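PDB 7LBJ: geranyltranstransferase from Stenotrophomonas maltophilia, which probably catalyses the magnesium-dependent head-to-tail condensation of isopentenyl diphosphate with allylic diphosphates to build a longer all-trans prenyl diphosphate. Local coordinates for residues R54-L59 / A189-A194; L58-S63 / D75-S80; V81-A86 / T127-L132. All blocks are in the same frame, centred on the assembly; numbering follows the deposited sequence.

Interaction 1 (R54-L59 / A189-A194)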
loop_
_atom_site.group_PDB
_atom_site.type_symbol
_atom_site.label_atom_id
_atom_site.label_comp_id
_atom_site.label_asym_id
_atom_site.label_seq_id
_atom_site.Cartn_x
_atom_site.Cartn_y
_atom_site.Cartn_z
ATOM N N ARG A 54 15.487 -7.267 12.322
ATOM C CA ARG A 54 15.226 -7.602 10.912
ATOM C C ARG A 54 14.693 -9.030 10.775
ATOM O O ARG A 54 15.076 -9.777 9.874
ATOM C CB ARG A 54 16.482 -7.413 10.045
ATOM C CG ARG A 54 17.136 -6.043 10.131
ATOM C CD ARG A 54 16.198 -4.923 9.662
ATOM N NE ARG A 54 16.938 -3.682 9.410
ATOM C CZ ARG A 54 16.359 -2.501 9.245
ATOM N NH1 ARG A 54 15.035 -2.366 9.297
ATOM N NH2 ARG A 54 17.120 -1.430 9.030
ATOM N N MET A 55 13.790 -9.409 11.682
ATOM C CA MET A 55 13.312 -10.786 11.704
ATOM C C MET A 55 12.665 -11.175 10.383
ATOM O O MET A 55 12.910 -12.272 9.864
ATOM C CB MET A 55 12.333 -10.976 12.856
ATOM C CG MET A 55 11.824 -12.390 13.001
ATOM S SD MET A 55 13.060 -13.536 13.653
ATOM C CE MET A 55 14.206 -12.452 14.531
ATOM N N ARG A 56 11.870 -10.277 9.797
ATOM C CA ARG A 56 11.182 -10.648 8.559
ATOM C C ARG A 56 12.131 -10.745 7.364
ATOM O O ARG A 56 12.051 -11.734 6.613
ATOM C CB ARG A 56 10.002 -9.690 8.354
ATOM C CG ARG A 56 8.971 -9.894 9.494
ATOM C CD ARG A 56 8.001 -8.715 9.640
ATOM N NE ARG A 56 7.128 -8.907 10.784
ATOM C CZ ARG A 56 7.492 -8.708 12.043
ATOM N NH1 ARG A 56 8.713 -8.281 12.355
ATOM N NH2 ARG A 56 6.610 -8.934 13.014
ATOM N N PRO A 57 13.039 -9.803 7.120
ATOM C CA PRO A 57 14.068 -10.060 6.092
ATOM C C PRO A 57 14.852 -11.341 6.331
ATOM O O PRO A 57 15.125 -12.093 5.381
ATOM C CB PRO A 57 14.983 -8.832 6.200
ATOM C CG PRO A 57 14.117 -7.776 6.736
ATOM C CD PRO A 57 13.128 -8.436 7.657
ATOM N N LEU A 58 15.232 -11.607 7.582
ATOM C CA LEU A 58 15.993 -12.817 7.885
ATOM C C LEU A 58 15.206 -14.066 7.514
ATOM O O LEU A 58 15.766 -15.039 6.998
ATOM C CB LEU A 58 16.374 -12.847 9.363
ATOM C CG LEU A 58 17.467 -11.876 9.800
ATOM C CD1 LEU A 58 17.705 -12.010 11.283
ATOM C CD2 LEU A 58 18.741 -12.155 9.022
ATOM N N LEU A 59 13.902 -14.054 7.759
ATOM C CA LEU A 59 13.091 -15.199 7.367
ATOM C C LEU A 59 13.086 -15.387 5.850
ATOM O O LEU A 59 13.125 -16.522 5.367
ATOM C CB LEU A 59 11.667 -15.041 7.890
ATOM C CG LEU A 59 11.488 -15.250 9.400
ATOM C CD1 LEU A 59 10.167 -14.615 9.836
ATOM C CD2 LEU A 59 11.500 -16.758 9.761
ATOM N N ALA A 189 0.422 -13.338 9.815
ATOM C CA ALA A 189 0.287 -13.410 8.363
ATOM C C ALA A 189 1.543 -12.902 7.654
ATOM O O ALA A 189 2.004 -13.513 6.684
ATOM C CB ALA A 189 -0.943 -12.617 7.906
ATOM N N LEU A 190 2.092 -11.772 8.101
ATOM C CA LEU A 190 3.278 -11.238 7.426
ATOM C C LEU A 190 4.510 -12.093 7.693
ATOM O O LEU A 190 5.392 -12.191 6.833
ATOM C CB LEU A 190 3.525 -9.798 7.857
ATOM C CG LEU A 190 4.706 -9.053 7.236
ATOM C CD1 LEU A 190 4.488 -8.909 5.721
ATOM C CD2 LEU A 190 4.812 -7.687 7.916
ATOM N N ILE A 191 4.582 -12.730 8.865
ATOM C CA ILE A 191 5.664 -13.668 9.132
ATOM C C ILE A 191 5.572 -14.878 8.208
ATOM O O ILE A 191 6.592 -15.335 7.662
ATOM C CB ILE A 191 5.653 -14.053 10.623
ATOM C CG1 ILE A 191 6.311 -12.913 11.411
ATOM C CG2 ILE A 191 6.380 -15.380 10.851
ATOM C CD1 ILE A 191 6.063 -12.977 12.943
ATOM N N ARG A 192 4.361 -15.412 8.000
ATOM C CA ARG A 192 4.200 -16.496 7.030
ATOM C C ARG A 192 4.501 -16.019 5.614
ATOM O O ARG A 192 5.080 -16.763 4.818
ATOM C CB ARG A 192 2.792 -17.085 7.104
ATOM C CG ARG A 192 2.541 -17.858 8.404
ATOM C CD ARG A 192 1.056 -18.016 8.637
ATOM N NE ARG A 192 0.434 -18.849 7.609
ATOM C CZ ARG A 192 -0.863 -19.123 7.568
ATOM N NH1 ARG A 192 -1.701 -18.614 8.459
ATOM N NH2 ARG A 192 -1.331 -19.924 6.613
ATOM N N ALA A 193 4.127 -14.781 5.279
ATOM C CA ALA A 193 4.456 -14.272 3.944
ATOM C C ALA A 193 5.958 -14.233 3.724
ATOM O O ALA A 193 6.439 -14.546 2.627
ATOM C CB ALA A 193 3.862 -12.874 3.726
ATOM N N ALA A 194 6.721 -13.840 4.747
ATOM C CA ALA A 194 8.163 -13.748 4.570
ATOM C C ALA A 194 8.743 -15.111 4.227
ATOM O O ALA A 194 9.507 -15.246 3.265
ATOM C CB ALA A 194 8.828 -13.178 5.823
#

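Interaction 2 (L58-S63 / D75-S80)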
loop_
_atom_site.group_PDB
_atom_site.type_symbol
_atom_site.label_atom_id
_atom_site.label_comp_id
_atom_site.label_asym_id
_atom_site.label_seq_id
_atom_site.Cartn_x
_atom_site.Cartn_y
_atom_site.Cartn_z
ATOM N N LEU A 58 15.232 -11.607 7.582
ATOM C CA LEU A 58 15.993 -12.817 7.885
ATOM C C LEU A 58 15.206 -14.066 7.514
ATOM O O LEU A 58 15.766 -15.039 6.998
ATOM C CB LEU A 58 16.374 -12.847 9.363
ATOM C CG LEU A 58 17.467 -11.876 9.800
ATOM C CD1 LEU A 58 17.705 -12.010 11.283
ATOM C CD2 LEU A 58 18.741 -12.155 9.022
ATOM N N LEU A 59 13.902 -14.054 7.759
ATOM C CA LEU A 59 13.091 -15.199 7.367
ATOM C C LEU A 59 13.086 -15.387 5.850
ATOM O O LEU A 59 13.125 -16.522 5.367
ATOM C CB LEU A 59 11.667 -15.041 7.890
ATOM C CG LEU A 59 11.488 -15.250 9.400
ATOM C CD1 LEU A 59 10.167 -14.615 9.836
ATOM C CD2 LEU A 59 11.500 -16.758 9.761
ATOM N N VAL A 60 13.013 -14.291 5.079
ATOM C CA VAL A 60 13.078 -14.416 3.620
ATOM C C VAL A 60 14.404 -15.040 3.201
ATOM O O VAL A 60 14.451 -15.998 2.418
ATOM C CB VAL A 60 12.875 -13.041 2.942
ATOM C CG1 VAL A 60 13.125 -13.152 1.433
ATOM C CG2 VAL A 60 11.452 -12.507 3.210
ATOM N N TYR A 61 15.510 -14.493 3.703
ATOM C CA TYR A 61 16.809 -15.019 3.305
ATOM C C TYR A 61 16.986 -16.463 3.769
ATOM O O TYR A 61 17.516 -17.299 3.027
ATOM C CB TYR A 61 17.916 -14.147 3.873
ATOM C CG TYR A 61 18.066 -12.773 3.244
ATOM C CD1 TYR A 61 18.342 -12.627 1.879
ATOM C CD2 TYR A 61 18.002 -11.624 4.032
ATOM C CE1 TYR A 61 18.529 -11.344 1.308
ATOM C CE2 TYR A 61 18.199 -10.333 3.473
ATOM C CZ TYR A 61 18.451 -10.209 2.122
ATOM O OH TYR A 61 18.645 -8.947 1.591
ATOM N N ALA A 62 16.570 -16.763 5.002
ATOM C CA ALA A 62 16.795 -18.094 5.567
ATOM C C ALA A 62 15.951 -19.129 4.845
ATOM O O ALA A 62 16.380 -20.273 4.650
ATOM C CB ALA A 62 16.469 -18.110 7.065
ATOM N N SER A 63 14.743 -18.743 4.448
ATOM C CA SER A 63 13.895 -19.636 3.667
ATOM C C SER A 63 14.494 -19.871 2.286
ATOM O O SER A 63 14.565 -21.012 1.813
ATOM C CB SER A 63 12.484 -19.051 3.564
ATOM O OG SER A 63 11.592 -19.924 2.893
ATOM N N ASP A 75 16.536 -10.080 -2.342
ATOM C CA ASP A 75 16.614 -8.740 -1.759
ATOM C C ASP A 75 15.276 -8.007 -1.822
ATOM O O ASP A 75 14.865 -7.373 -0.842
ATOM C CB ASP A 75 17.692 -7.900 -2.460
ATOM C CG ASP A 75 19.122 -8.340 -2.126
ATOM O OD1 ASP A 75 19.389 -8.797 -0.992
ATOM O OD2 ASP A 75 19.998 -8.212 -3.011
ATOM N N ALA A 76 14.601 -8.035 -2.981
ATOM C CA ALA A 76 13.329 -7.319 -3.092
ATOM C C ALA A 76 12.297 -7.894 -2.135
ATOM O O ALA A 76 11.560 -7.151 -1.472
ATOM C CB ALA A 76 12.788 -7.370 -4.531
ATOM N N ALA A 77 12.200 -9.224 -2.071
ATOM C CA ALA A 77 11.239 -9.821 -1.148
ATOM C C ALA A 77 11.586 -9.463 0.283
ATOM O O ALA A 77 10.696 -9.138 1.080
ATOM C CB ALA A 77 11.192 -11.342 -1.309
ATOM N N ALA A 78 12.872 -9.531 0.625
ATOM C CA ALA A 78 13.305 -9.236 1.991
ATOM C C ALA A 78 13.034 -7.784 2.356
ATOM O O ALA A 78 12.544 -7.492 3.456
ATOM C CB ALA A 78 14.789 -9.574 2.163
ATOM N N MET A 79 13.312 -6.853 1.440
ATOM C CA MET A 79 12.974 -5.463 1.726
ATOM C C MET A 79 11.467 -5.271 1.850
ATOM O O MET A 79 10.997 -4.517 2.716
ATOM C CB MET A 79 13.534 -4.546 0.633
ATOM C CG MET A 79 15.030 -4.353 0.715
ATOM S SD MET A 79 15.582 -3.042 -0.415
ATOM C CE MET A 79 15.517 -3.941 -1.953
ATOM N N SER A 80 10.689 -5.921 0.993
ATOM C CA SER A 80 9.254 -5.639 0.983
ATOM C C SER A 80 8.616 -5.988 2.328
ATOM O O SER A 80 7.747 -5.257 2.816
ATOM C CB SER A 80 8.557 -6.387 -0.159
ATOM O OG SER A 80 8.391 -7.768 0.146
#

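Interaction 3 (V81-A86 / T127-L132)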
loop_
_atom_site.group_PDB
_atom_site.type_symbol
_atom_site.label_atom_id
_atom_site.label_comp_id
_atom_site.label_asym_id
_atom_site.label_seq_id
_atom_site.Cartn_x
_atom_site.Cartn_y
_atom_site.Cartn_z
ATOM N N VAL A 81 9.059 -7.076 2.970
ATOM C CA VAL A 81 8.372 -7.429 4.207
ATOM C C VAL A 81 8.792 -6.499 5.330
ATOM O O VAL A 81 7.989 -6.228 6.236
ATOM C CB VAL A 81 8.573 -8.915 4.585
ATOM C CG1 VAL A 81 7.920 -9.814 3.543
ATOM C CG2 VAL A 81 10.063 -9.254 4.747
ATOM N N GLU A 82 10.037 -5.999 5.301
ATOM C CA GLU A 82 10.471 -5.049 6.325
ATOM C C GLU A 82 9.792 -3.698 6.141
ATOM O O GLU A 82 9.481 -3.028 7.135
ATOM C CB GLU A 82 12.001 -4.892 6.306
ATOM C CG GLU A 82 12.596 -4.108 7.479
ATOM C CD GLU A 82 12.450 -4.812 8.829
ATOM O OE1 GLU A 82 11.879 -5.918 8.883
ATOM O OE2 GLU A 82 12.913 -4.261 9.853
ATOM N N LEU A 83 9.538 -3.300 4.878
ATOM C CA LEU A 83 8.822 -2.049 4.611
ATOM C C LEU A 83 7.365 -2.124 5.052
ATOM O O LEU A 83 6.825 -1.145 5.591
ATOM C CB LEU A 83 8.918 -1.676 3.117
ATOM C CG LEU A 83 10.356 -1.296 2.737
ATOM C CD1 LEU A 83 10.520 -1.250 1.228
ATOM C CD2 LEU A 83 10.767 0.051 3.356
ATOM N N ILE A 84 6.696 -3.260 4.833
ATOM C CA ILE A 84 5.335 -3.389 5.348
ATOM C C ILE A 84 5.351 -3.317 6.868
ATOM O O ILE A 84 4.561 -2.597 7.488
ATOM C CB ILE A 84 4.676 -4.682 4.841
ATOM C CG1 ILE A 84 4.463 -4.595 3.316
ATOM C CG2 ILE A 84 3.334 -4.927 5.551
ATOM C CD1 ILE A 84 3.593 -3.406 2.882
ATOM N N HIS A 85 6.283 -4.041 7.491
ATOM C CA HIS A 85 6.380 -4.022 8.947
ATOM C C HIS A 85 6.632 -2.606 9.458
ATOM O O HIS A 85 5.951 -2.123 10.376
ATOM C CB HIS A 85 7.506 -4.971 9.387
ATOM C CG HIS A 85 7.737 -5.006 10.867
ATOM N ND1 HIS A 85 6.768 -5.402 11.762
ATOM C CD2 HIS A 85 8.838 -4.717 11.607
ATOM C CE1 HIS A 85 7.257 -5.345 12.990
ATOM N NE2 HIS A 85 8.506 -4.919 12.923
ATOM N N ALA A 86 7.582 -1.905 8.839
ATOM C CA ALA A 86 7.953 -0.573 9.300
ATOM C C ALA A 86 6.788 0.397 9.181
ATOM O O ALA A 86 6.535 1.184 10.102
ATOM C CB ALA A 86 9.160 -0.047 8.511
ATOM N N THR A 127 3.683 1.734 -0.284
ATOM C CA THR A 127 3.745 1.703 -1.739
ATOM C C THR A 127 5.106 1.211 -2.207
ATOM O O THR A 127 5.197 0.437 -3.166
ATOM C CB THR A 127 3.451 3.081 -2.329
ATOM O OG1 THR A 127 2.297 3.653 -1.681
ATOM C CG2 THR A 127 3.205 2.965 -3.849
ATOM N N ARG A 128 6.177 1.617 -1.508
ATOM C CA ARG A 128 7.504 1.210 -1.941
ATOM C C ARG A 128 7.706 -0.287 -1.782
ATOM O O ARG A 128 8.441 -0.895 -2.572
ATOM C CB ARG A 128 8.585 1.988 -1.175
ATOM C CG ARG A 128 9.997 1.740 -1.691
ATOM C CD ARG A 128 10.219 2.387 -3.081
ATOM N NE ARG A 128 11.629 2.327 -3.488
ATOM C CZ ARG A 128 12.071 1.795 -4.626
ATOM N NH1 ARG A 128 11.237 1.293 -5.527
ATOM N NH2 ARG A 128 13.387 1.766 -4.865
ATOM N N ALA A 129 7.077 -0.906 -0.776
ATOM C CA ALA A 129 7.174 -2.358 -0.653
ATOM C C ALA A 129 6.647 -3.043 -1.912
ATOM O O ALA A 129 7.289 -3.951 -2.453
ATOM C CB ALA A 129 6.399 -2.845 0.573
ATOM N N PHE A 130 5.463 -2.638 -2.382
ATOM C CA PHE A 130 4.927 -3.263 -3.588
ATOM C C PHE A 130 5.743 -2.890 -4.820
ATOM O O PHE A 130 5.966 -3.728 -5.703
ATOM C CB PHE A 130 3.456 -2.882 -3.762
ATOM C CG PHE A 130 2.578 -3.491 -2.706
ATOM C CD1 PHE A 130 2.341 -4.860 -2.702
ATOM C CD2 PHE A 130 2.034 -2.712 -1.693
ATOM C CE1 PHE A 130 1.539 -5.453 -1.717
ATOM C CE2 PHE A 130 1.229 -3.300 -0.682
ATOM C CZ PHE A 130 1.006 -4.663 -0.692
ATOM N N GLY A 131 6.186 -1.633 -4.904
ATOM C CA GLY A 131 6.981 -1.215 -6.063
ATOM C C GLY A 131 8.275 -2.003 -6.199
ATOM O O GLY A 131 8.659 -2.410 -7.300
ATOM N N LEU A 132 8.943 -2.276 -5.077
ATOM C CA LEU A 132 10.188 -3.037 -5.159
ATOM C C LEU A 132 9.956 -4.445 -5.682
ATOM O O LEU A 132 10.779 -4.969 -6.444
ATOM C CB LEU A 132 10.850 -3.098 -3.783
ATOM C CG LEU A 132 11.556 -1.812 -3.422
ATOM C CD1 LEU A 132 11.887 -1.874 -1.932
ATOM C CD2 LEU A 132 12.834 -1.729 -4.246
#

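Interaction 1 (R54-L59 / A189-A194)
Leu59 and Ala194 mark the close end of a contact between helix 55-65 and helix 176-201, two members of the all-helical bundle of trans-prenyltransferases. The short helical segments run in roughly the same direction, 32° apart, with their axes 8.9 Å from each other. At Ala194 the packing is tight: its methyl CB sits 3.6 Å from the carbonyl O of Arg56 and 4.0 Å from CB of Leu59, and the small residue lets the backbones come near here, with the CA atoms of Leu59 and Ala194 5.8 Å apart. Beside it, Leu59 turns CD1 obliquely across the branch methyl CG2 of Ile191, while Leu219 of helix 206-233 touches both residues and covers this side.

Toward the start of helix 55-65 the backbones draw apart and the long chain of Arg56 bridges the gap. Extended from CG to NE (chi3 -175°), that chain crosses Leu190 at about a right angle and lays CD 3.8 Å from Leu190 CD2. Val81 and His85 of helix 75-92 also touch it. Arg56 belongs to the Gly-Lys-Arg-Xaa-Arg-Pro sequence of this family, which in relatives helps bind the diphosphate of isopentenyl diphosphate. The guanidinium end is held more loosely and meets only carbon across the contact, its NH2 lying 4.1 Å from CD1 of Ile191.

Interaction 2 (L58-S63 / D75-S80)
Val60 and Ala78 bring two roughly antiparallel helix segments together, with their CA atoms 5.4 Å apart. The axes of 58-63 and 75-80 approach to 8.6 Å and their directions differ by 151°, the geometry of a helical hairpin formed by consecutive helices, 55-65 and 75-92, within the prenyl synthase bundle. Alanines on the second helix make the close approach possible.

The CB of Val60 points toward that surface. Its CG1, anti to the backbone N (chi1 173°), reaches between two residues, 3.8 Å from CB of Ala77 and 3.7 Å from the backbone N of Ala78. Tyr61, one residue on, lies across the neighbouring part of the surface. The methyl of Ala78 sits over one face of its ring in a CH-pi contact, 4.0 Å from the centroid and displaced toward the rim near CZ and CE2. Trp18 of helix 11-29 stacks with the same ring, so that a third helix is tied to the hairpin.

The phenol tip is fixed by a hydrogen bond in which Tyr61 OH donates to OD1 of Asp75 over 2.7 Å. The acceptor lies near the plane of the ring and uses its anti lone pair, while the carboxylate is turned 79° to the ring. OD1 also forms a salt bridge with NE of Arg21. Together the phenol and the arginine would stabilise a buried, ionised carboxylate, and the position of Asp75 in the first turn of helix 75-92, near the positive end of the helix dipole, probably favours the same state.

Interaction 3 (V81-A86 / T127-L132)
Leu83 meets Ala129 where helix 75-92 packs against helix 115-134, and their CA atoms are 5.5 Å apart. The two segments are close to antiparallel, at 169°, with axes only 8.3 Å from each other, a spacing allowed by the small side chain of Ala129. This antiparallel helix packing, wholly by carbon, belongs to the all-helical prenyl synthase fold and joins helix 75-92 to a helix of the dimer interface.

The side chain of Leu83 can be followed outward along this surface. Its CB lies 3.8 Å from CB of Ala129. From there CG swings to the side of the backbone N, anti to the carbonyl carbon (chi1 -68°), and sends CD1 over the backbone of the partner helix, 4.0 Å from CA of Ala129. The same methyl ends tip to tip with CD1 of Leu132 at 3.5 Å, somewhat tighter than usual van der Waals contact, and more loosely touches CG of Arg128. Leu83 and Leu132 cross at about a right angle. Leu132 turns its other methyl, CD2, over one face of the Arg128 guanidinium, offset toward its rim; NE of Arg128 is hydrogen-bonded to the carbonyl O of Ala29.

On the other flank of Ala129, Ile84 bends its chain so that CD1 comes 3.7 Å from the alanine methyl and 4.3 Å from CE2 of Phe130. Phe130 stacks with Phe130 of the second subunit, which places helix 115-134 at the dimer interface. Helix 75-92 also packs through Ile84 on Leu150 of helix 140-154 and Leu190 of helix 176-201, and through Val81 on Val60 of helix 55-65.

In the fold
Interactions 1 and 2 share helix 55-65 and have centres about 7 Å apart; Ala194 O lies 3.4 Å from Val60 CG2 where they meet. Interaction 2 passes to interaction 3 along helix 75-92, their centres about 11 Å apart and Ser80 O 3.6 Å from Ala129 CB, and so the packing runs from the molecular core outward to the dimer interface. Interactions 1 and 3, centred about 12 Å apart, are joined by a salt bridge of 2.9 Å between Arg54 NH1 and Glu82 OE2. Beyond 81-86, helix 75-92 leads into the first aspartate-rich motif, which in relatives binds magnesium and the allylic diphosphate, so the Arg56 side of interaction 1 and the C-terminal end of 81-86 probably lie near the active site.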